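Local structure of putative cell surface protein, similar to internalin proteins (Listeria monocytogenes EGD-e, 5KZS) at residues N228-S232 and N233-S237; Q267-I271 and N272-N276; L151-D155 and M156-S160. The protein is of unknown function but is a putative internalin-like cell surface protein built on leucine-rich repeats, probably suited to binding other proteins. One frame throughout, in Å; residues are numbered along the deposited sequence.

Interaction 1: residues N228-S232 and N233-S237; sequences NELPS and NVLNS
A type I beta turn from Pro231 to Val234 reverses the chain on the loop that leads from strand 226-227 to strand 238-239, the last strand of the parallel sheet in the leucine-rich-repeat solenoid. Its closing bond runs from Val234 N to Pro231 O at 3.2 Å and is nearly straight, with 166° at the hydrogen. The donor nevertheless stands above the carbonyl plane, well off either lone pair, as a tightly turned chain brings it. Asn233 N lies equally near the same oxygen but at too poor an angle to bond, so within the turn Val234 supplies the bonding N-H. Asn233 N turns instead to the side-chain oxygen of Asn210, whose ND2 also bonds Ser232 OG. One amide from a neighbouring loop thus holds both central residues of the turn, each through a different atom.

Two apolar pairs complete the contact. The pyrrolidine ring of Pro231 meets Val234 through its CG, which lies 3.6 Å from CG2 of the valine. That methyl is placed between the backbone N and the carbonyl carbon of its own residue (chi1 -65° for CG1), and there it also comes 3.5 Å from Pro231 O, so it packs on both the ring and the carbonyl oxygen of the proline. On the flank, the side chains of Leu230 and Leu235 cross at about a right angle and touch through their CD1 methyls. Leu230 is buried, and its side chain is further enclosed by Ile238 and by Ile264 and Leu268 of helix 263-270, so this residue, just before the turn, packs on both strand 238-239 and the helix. For Leu235, CG anti to the backbone N (chi1 -170°) carries the branch back toward Leu230, where its CD1 rests 3.7 Å from Leu230 CD1 and 4.1 Å from Leu230 CB.

Interaction 2: residues Q267-I271 and N272-N276; sequences QLAEI and NMLVN
Ile271 CG2 and Met273 CB press together at 3.4 Å, closer than carbons usually pack, although just one residue separates them. Asn272 between them has a positive phi of 56°, which turns the backbone, and the isoleucine and selenomethionine side chains lie next to each other, pointing the same way.

Two N-H groups of the reversed chain are caught by carbonyls of the last helical turn. Met273 N reaches Leu268 O at 3.0 Å, tilted moderately from the carbonyl plane. Asn272 N bonds Ala269 O at 3.1 Å, and this donor stands far above the plane, a steep approach with a C=O...N angle of 118°.

Apolar side chains follow the same path. Leu268 CD2 touches Met273 CG at 3.7 Å, the selenomethionine chain then bending at its next two torsions so that its end leads away from the helix. Leu274 doubles back further: its CD1 sits tightly against Ala269 CB at 3.5 Å, while CG and CD2 lie against Leu268 CB. Phe320 of strand 312-320 packs on both Leu268 and Leu274.

The paired backbone bonds, the positive phi at the C-prime residue and the hydrophobic contact between Leu268 and Met273 together make a Schellman motif, which ends helix 263-270.

Interaction 3: residues L151-D155 and M156-S160; sequences LYMAD and MMITS
Met153 and Met156, both selenomethionines, cross obliquely with their selenium atoms 4.0 Å apart, and Ile158 reaches in beside them. The two long chains are shaped differently. Met153 bends at both of its outer torsions, whereas Met156 stays extended as far as its selenium (chi2 -166°) and turns at the last bond. That extended stretch carries the Met156 selenium back across the loop onto the root of Met153, 3.6 Å from its CA and 3.8 Å from its CB. Ile158 has its CB directed toward the preceding segment, and its CD1 comes to the same CB of Met153, also at 3.8 Å. Met153 CB is therefore met by a selenium and a methyl group sent from two residues further along the turn.

Backbone carbonyls border this cluster. The CG of Met156 lies 3.2 Å from Ala154 O and 3.5 Å from Met153 O, and Ile158 CD1 approaches the latter oxygen at 3.4 Å. Asp155, at a positive phi of 60°, makes the bend that lets Met156 fold back, while its own side chain starts away from the cluster. Leu135 of strand 134-135 packs on Met156 and Ile158, continuing the apolar interior.

The spacing of Leu151, Met153, Met156 and Ile158 follows the leucine-rich-repeat pattern, with Met156 at the position usually taken by the ladder asparagine. Asn180 of the following turn of the solenoid serves the backbone here as a ladder asparagine does, its ND2 bonding Met153 O and its OD1 receiving the N-H groups of Met156 and Ile158. A methionine side chain, with selenium the deposited substitute for its sulfur, offers no amide of that kind, and the side-chain contact across this turn is apolar.

Along the chain the order is interaction 3, interaction 1, interaction 2. Interaction 3 follows strand 150-152 amid the nine-strand parallel sheet, about 5 Å from the centre of the chain. Interaction 1 precedes that sheet's outermost strand, 238-239, its centre about 22 Å from that of interaction 3. Interaction 2 ends helix 263-270, inserted between strands 258-261 and 279-283 of the mixed sheet; its centre lies about 28 Å from that of interaction 3, which touches neither other contact. Centres of interactions 1 and 2 are about 12 Å apart; a probable hydrogen bond from Gln267 NE2 to Leu230 O (2.9 Å) and packing of Asn236 on Ile271 together join the solenoid's end to the region after it.

Interaction 1: residues N228-S232 and N233-S237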
loop_
_atom_site.group_PDB
_atom_site.type_symbol
_atom_site.label_atom_id
_atom_site.label_comp_id
_atom_site.label_asym_id
_atom_site.label_seq_id
_atom_site.Cartn_x
_atom_site.Cartn_y
_atom_site.Cartn_z
ATOM N N ASN A 228 -1.267 8.658 17.706
ATOM C CA ASN A 228 -1.848 9.457 18.778
ATOM C C ASN A 228 -2.223 10.843 18.278
ATOM O O ASN A 228 -3.009 11.538 18.901
ATOM C CB ASN A 228 -0.872 9.587 19.942
ATOM C CG ASN A 228 -0.620 8.269 20.632
ATOM O OD1 ASN A 228 0.119 7.447 20.123
ATOM N ND2 ASN A 228 -1.236 8.061 21.789
ATOM N N GLU A 229 -1.668 11.242 17.148
ATOM C CA GLU A 229 -1.843 12.593 16.662
ATOM C C GLU A 229 -1.619 12.589 15.161
ATOM O O GLU A 229 -0.710 11.926 14.660
ATOM C CB GLU A 229 -0.862 13.539 17.386
ATOM C CG GLU A 229 -0.392 14.758 16.589
ATOM C CD GLU A 229 0.182 15.852 17.467
ATOM O OE1 GLU A 229 -0.415 16.951 17.479
ATOM O OE2 GLU A 229 1.215 15.620 18.150
ATOM N N LEU A 230 -2.453 13.360 14.475
ATOM C CA LEU A 230 -2.469 13.432 13.033
ATOM C C LEU A 230 -1.699 14.643 12.502
ATOM O O LEU A 230 -1.736 15.707 13.100
ATOM C CB LEU A 230 -3.917 13.513 12.546
ATOM C CG LEU A 230 -4.917 12.447 13.027
ATOM C CD1 LEU A 230 -6.276 12.702 12.398
ATOM C CD2 LEU A 230 -4.457 11.022 12.746
ATOM N N PRO A 231 -1.034 14.492 11.343
ATOM C CA PRO A 231 -0.296 15.603 10.733
ATOM C C PRO A 231 -1.208 16.755 10.284
ATOM O O PRO A 231 -1.979 16.612 9.321
ATOM C CB PRO A 231 0.376 14.950 9.528
ATOM C CG PRO A 231 -0.529 13.816 9.168
ATOM C CD PRO A 231 -1.029 13.296 10.481
ATOM N N SER A 232 -1.090 17.882 10.989
ATOM C CA SER A 232 -1.947 19.069 10.806
ATOM C C SER A 232 -2.032 19.657 9.379
ATOM O O SER A 232 -3.058 20.245 9.026
ATOM C CB SER A 232 -1.480 20.177 11.746
ATOM O OG SER A 232 -0.154 20.555 11.430
ATOM N N ASN A 233 -0.970 19.512 8.577
ATOM C CA ASN A 233 -0.931 20.088 7.210
ATOM C C ASN A 233 -1.872 19.412 6.203
ATOM O O ASN A 233 -2.194 19.996 5.168
ATOM C CB ASN A 233 0.495 20.066 6.631
ATOM C CG ASN A 233 1.454 20.953 7.387
ATOM O OD1 ASN A 233 1.050 21.840 8.135
ATOM N ND2 ASN A 233 2.740 20.710 7.198
ATOM N N VAL A 234 -2.298 18.192 6.508
ATOM C CA VAL A 234 -3.096 17.399 5.587
ATOM C C VAL A 234 -4.337 16.850 6.277
ATOM O O VAL A 234 -4.852 15.799 5.907
ATOM C CB VAL A 234 -2.254 16.251 4.989
ATOM C CG1 VAL A 234 -1.140 16.822 4.125
ATOM C CG2 VAL A 234 -1.685 15.332 6.073
ATOM N N LEU A 235 -4.837 17.581 7.263
ATOM C CA LEU A 235 -5.891 17.056 8.108
ATOM C C LEU A 235 -7.160 16.811 7.314
ATOM O O LEU A 235 -7.735 15.733 7.423
ATOM C CB LEU A 235 -6.166 17.992 9.286
ATOM C CG LEU A 235 -7.087 17.454 10.379
ATOM C CD1 LEU A 235 -6.655 16.085 10.896
ATOM C CD2 LEU A 235 -7.130 18.472 11.502
ATOM N N ASN A 236 -7.559 17.781 6.488
ATOM C CA ASN A 236 -8.793 17.681 5.658
ATOM C C ASN A 236 -8.875 16.383 4.842
ATOM O O ASN A 236 -9.945 15.795 4.682
ATOM C CB ASN A 236 -8.898 18.847 4.662
ATOM C CG ASN A 236 -8.819 20.210 5.329
ATOM O OD1 ASN A 236 -9.511 20.477 6.314
ATOM N ND2 ASN A 236 -7.974 21.084 4.789
ATOM N N SER A 237 -7.722 15.961 4.338
ATOM C CA SER A 237 -7.611 14.794 3.500
ATOM C C SER A 237 -7.595 13.463 4.244
ATOM O O SER A 237 -7.563 12.423 3.587
ATOM C CB SER A 237 -6.333 14.908 2.673
ATOM O OG SER A 237 -6.289 16.164 2.015
#

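Interaction 2: residues Q267-I271 and N272-N276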
loop_
_atom_site.group_PDB
_atom_site.type_symbol
_atom_site.label_atom_id
_atom_site.label_comp_id
_atom_site.label_asym_id
_atom_site.label_seq_id
_atom_site.Cartn_x
_atom_site.Cartn_y
_atom_site.Cartn_z
ATOM N N GLN A 267 -8.973 16.082 16.645
ATOM C CA GLN A 267 -8.643 16.280 15.253
ATOM C C GLN A 267 -9.702 15.631 14.354
ATOM O O GLN A 267 -10.238 16.282 13.447
ATOM C CB GLN A 267 -7.245 15.734 14.977
ATOM C CG GLN A 267 -6.166 16.643 15.519
ATOM C CD GLN A 267 -4.775 16.057 15.384
ATOM O OE1 GLN A 267 -4.472 14.988 15.922
ATOM N NE2 GLN A 267 -3.910 16.764 14.670
ATOM N N LEU A 268 -10.018 14.364 14.627
ATOM C CA LEU A 268 -11.064 13.649 13.867
ATOM C C LEU A 268 -12.417 14.325 14.020
ATOM O O LEU A 268 -13.147 14.488 13.041
ATOM C CB LEU A 268 -11.178 12.190 14.312
ATOM C CG LEU A 268 -10.026 11.277 13.893
ATOM C CD1 LEU A 268 -10.209 9.882 14.489
ATOM C CD2 LEU A 268 -9.881 11.227 12.377
ATOM N N ALA A 269 -12.723 14.723 15.259
ATOM C CA ALA A 269 -13.953 15.449 15.575
ATOM C C ALA A 269 -14.050 16.716 14.736
ATOM O O ALA A 269 -15.064 16.953 14.085
ATOM C CB ALA A 269 -13.999 15.793 17.060
ATOM N N GLU A 270 -12.975 17.500 14.745
ATOM C CA GLU A 270 -12.888 18.764 13.993
ATOM C C GLU A 270 -13.197 18.596 12.509
ATOM O O GLU A 270 -13.817 19.464 11.898
ATOM C CB GLU A 270 -11.494 19.391 14.182
ATOM C CG GLU A 270 -11.032 20.363 13.096
ATOM C CD GLU A 270 -9.717 21.038 13.442
ATOM O OE1 GLU A 270 -9.030 20.578 14.391
ATOM O OE2 GLU A 270 -9.374 22.024 12.751
ATOM N N ILE A 271 -12.766 17.468 11.951
ATOM C CA ILE A 271 -12.862 17.201 10.513
ATOM C C ILE A 271 -14.127 16.380 10.118
ATOM O O ILE A 271 -14.277 15.950 8.961
ATOM C CB ILE A 271 -11.498 16.606 10.029
ATOM C CG1 ILE A 271 -11.022 17.323 8.764
ATOM C CG2 ILE A 271 -11.497 15.086 9.906
ATOM C CD1 ILE A 271 -10.546 18.746 9.016
ATOM N N ASN A 272 -15.047 16.223 11.081
ATOM C CA ASN A 272 -16.308 15.507 10.918
ATOM C C ASN A 272 -16.067 14.092 10.444
ATOM O O ASN A 272 -16.670 13.640 9.495
ATOM C CB ASN A 272 -17.253 16.282 9.992
ATOM C CG ASN A 272 -17.597 17.660 10.543
ATOM O OD1 ASN A 272 -18.030 17.785 11.691
ATOM N ND2 ASN A 272 -17.406 18.698 9.733
HETATM N N MSE A 273 -15.156 13.413 11.122
HETATM C CA MSE A 273 -14.761 12.053 10.773
HETATM C C MSE A 273 -15.023 11.125 11.926
HETATM O O MSE A 273 -14.563 9.987 11.925
HETATM C CB MSE A 273 -13.283 12.172 10.369
HETATM C CG MSE A 273 -12.543 10.954 9.799
HETATM SE SE MSE A 273 -13.382 10.208 8.181
HETATM C CE MSE A 273 -14.021 11.824 7.226
ATOM N N LEU A 274 -15.788 11.578 12.912
ATOM C CA LEU A 274 -16.216 10.696 13.967
ATOM C C LEU A 274 -17.626 10.228 13.638
ATOM O O LEU A 274 -18.551 11.040 13.566
ATOM C CB LEU A 274 -16.167 11.394 15.323
ATOM C CG LEU A 274 -14.769 11.561 15.928
ATOM C CD1 LEU A 274 -14.857 12.408 17.179
ATOM C CD2 LEU A 274 -14.112 10.229 16.256
ATOM N N VAL A 275 -17.773 8.924 13.404
ATOM C CA VAL A 275 -19.093 8.312 13.175
ATOM C C VAL A 275 -19.971 8.489 14.415
ATOM O O VAL A 275 -21.161 8.770 14.315
ATOM C CB VAL A 275 -19.012 6.795 12.801
ATOM C CG1 VAL A 275 -18.137 6.576 11.568
ATOM C CG2 VAL A 275 -18.527 5.923 13.966
ATOM N N ASN A 276 -19.340 8.356 15.579
ATOM C CA ASN A 276 -20.007 8.300 16.870
ATOM C C ASN A 276 -19.099 9.043 17.892
ATOM O O ASN A 276 -18.034 8.525 18.291
ATOM C CB ASN A 276 -20.232 6.819 17.206
ATOM C CG ASN A 276 -20.482 6.580 18.663
ATOM O OD1 ASN A 276 -21.493 7.015 19.200
ATOM N ND2 ASN A 276 -19.550 5.888 19.319
#

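Interaction 3: residues L151-D155 and M156-S160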
loop_
_atom_site.group_PDB
_atom_site.type_symbol
_atom_site.label_atom_id
_atom_site.label_comp_id
_atom_site.label_asym_id
_atom_site.label_seq_id
_atom_site.Cartn_x
_atom_site.Cartn_y
_atom_site.Cartn_z
ATOM N N LEU A 151 0.836 4.070 -8.720
ATOM C CA LEU A 151 1.782 3.038 -8.277
ATOM C C LEU A 151 1.227 2.260 -7.097
ATOM O O LEU A 151 1.019 2.830 -6.024
ATOM C CB LEU A 151 3.125 3.681 -7.915
ATOM C CG LEU A 151 4.256 2.807 -7.342
ATOM C CD1 LEU A 151 4.525 1.612 -8.249
ATOM C CD2 LEU A 151 5.534 3.609 -7.136
ATOM N N TYR A 152 0.978 0.965 -7.297
ATOM C CA TYR A 152 0.306 0.129 -6.288
ATOM C C TYR A 152 1.269 -0.913 -5.762
ATOM O O TYR A 152 1.632 -1.835 -6.474
ATOM C CB TYR A 152 -0.940 -0.544 -6.874
ATOM C CG TYR A 152 -1.992 0.441 -7.301
ATOM C CD1 TYR A 152 -1.984 0.992 -8.578
ATOM C CD2 TYR A 152 -2.995 0.840 -6.424
ATOM C CE1 TYR A 152 -2.958 1.896 -8.976
ATOM C CE2 TYR A 152 -3.959 1.755 -6.807
ATOM C CZ TYR A 152 -3.930 2.278 -8.080
ATOM O OH TYR A 152 -4.878 3.182 -8.444
HETATM N N MSE A 153 1.691 -0.754 -4.515
HETATM C CA MSE A 153 2.702 -1.613 -3.932
HETATM C C MSE A 153 2.266 -2.082 -2.566
HETATM O O MSE A 153 3.043 -2.048 -1.611
HETATM C CB MSE A 153 3.939 -0.755 -3.805
HETATM C CG MSE A 153 4.328 0.025 -5.055
HETATM SE SE MSE A 153 5.535 -1.129 -6.060
HETATM C CE MSE A 153 7.126 -0.579 -5.083
ATOM N N ALA A 154 1.020 -2.543 -2.461
ATOM C CA ALA A 154 0.453 -2.957 -1.177
ATOM C C ALA A 154 0.779 -4.407 -0.869
ATOM O O ALA A 154 0.993 -5.185 -1.771
ATOM C CB ALA A 154 -1.044 -2.760 -1.197
ATOM N N ASP A 155 0.816 -4.771 0.404
ATOM C CA ASP A 155 1.004 -6.172 0.815
ATOM C C ASP A 155 2.322 -6.774 0.327
ATOM O O ASP A 155 2.384 -7.952 -0.042
ATOM C CB ASP A 155 -0.191 -7.040 0.364
ATOM C CG ASP A 155 -0.271 -8.392 1.101
ATOM O OD1 ASP A 155 0.339 -8.561 2.180
ATOM O OD2 ASP A 155 -0.946 -9.301 0.585
HETATM N N MSE A 156 3.385 -5.968 0.345
HETATM C CA MSE A 156 4.699 -6.412 -0.146
HETATM C C MSE A 156 5.762 -6.510 0.925
HETATM O O MSE A 156 6.904 -6.754 0.598
HETATM C CB MSE A 156 5.176 -5.460 -1.250
HETATM C CG MSE A 156 4.163 -5.285 -2.364
HETATM SE SE MSE A 156 5.017 -4.432 -3.917
HETATM C CE MSE A 156 6.012 -5.957 -4.653
HETATM N N MSE A 157 5.414 -6.353 2.200
HETATM C CA MSE A 157 6.407 -6.307 3.296
HETATM C C MSE A 157 7.407 -5.179 3.145
HETATM O O MSE A 157 8.558 -5.318 3.521
HETATM C CB MSE A 157 7.125 -7.640 3.501
HETATM C CG MSE A 157 6.112 -8.753 3.652
HETATM SE SE MSE A 157 6.998 -10.355 4.375
HETATM C CE MSE A 157 5.394 -11.508 4.395
ATOM N N ILE A 158 6.945 -4.046 2.620
ATOM C CA ILE A 158 7.755 -2.838 2.452
ATOM C C ILE A 158 8.084 -2.182 3.798
ATOM O O ILE A 158 7.203 -2.026 4.643
ATOM C CB ILE A 158 7.045 -1.825 1.499
ATOM C CG1 ILE A 158 7.265 -2.253 0.042
ATOM C CG2 ILE A 158 7.530 -0.384 1.692
ATOM C CD1 ILE A 158 6.340 -1.585 -0.953
ATOM N N THR A 159 9.353 -1.796 3.978
ATOM C CA THR A 159 9.799 -1.017 5.152
ATOM C C THR A 159 10.244 0.387 4.720
ATOM O O THR A 159 10.403 0.646 3.520
ATOM C CB THR A 159 10.902 -1.752 5.955
ATOM O OG1 THR A 159 11.887 -2.297 5.077
ATOM C CG2 THR A 159 10.291 -2.893 6.768
ATOM N N SER A 160 10.421 1.283 5.696
ATOM C CA SER A 160 10.674 2.720 5.452
ATOM C C SER A 160 11.931 2.972 4.630
ATOM O O SER A 160 11.950 3.879 3.794
ATOM C CB SER A 160 10.772 3.484 6.775
ATOM O OG SER A 160 9.632 3.236 7.591
#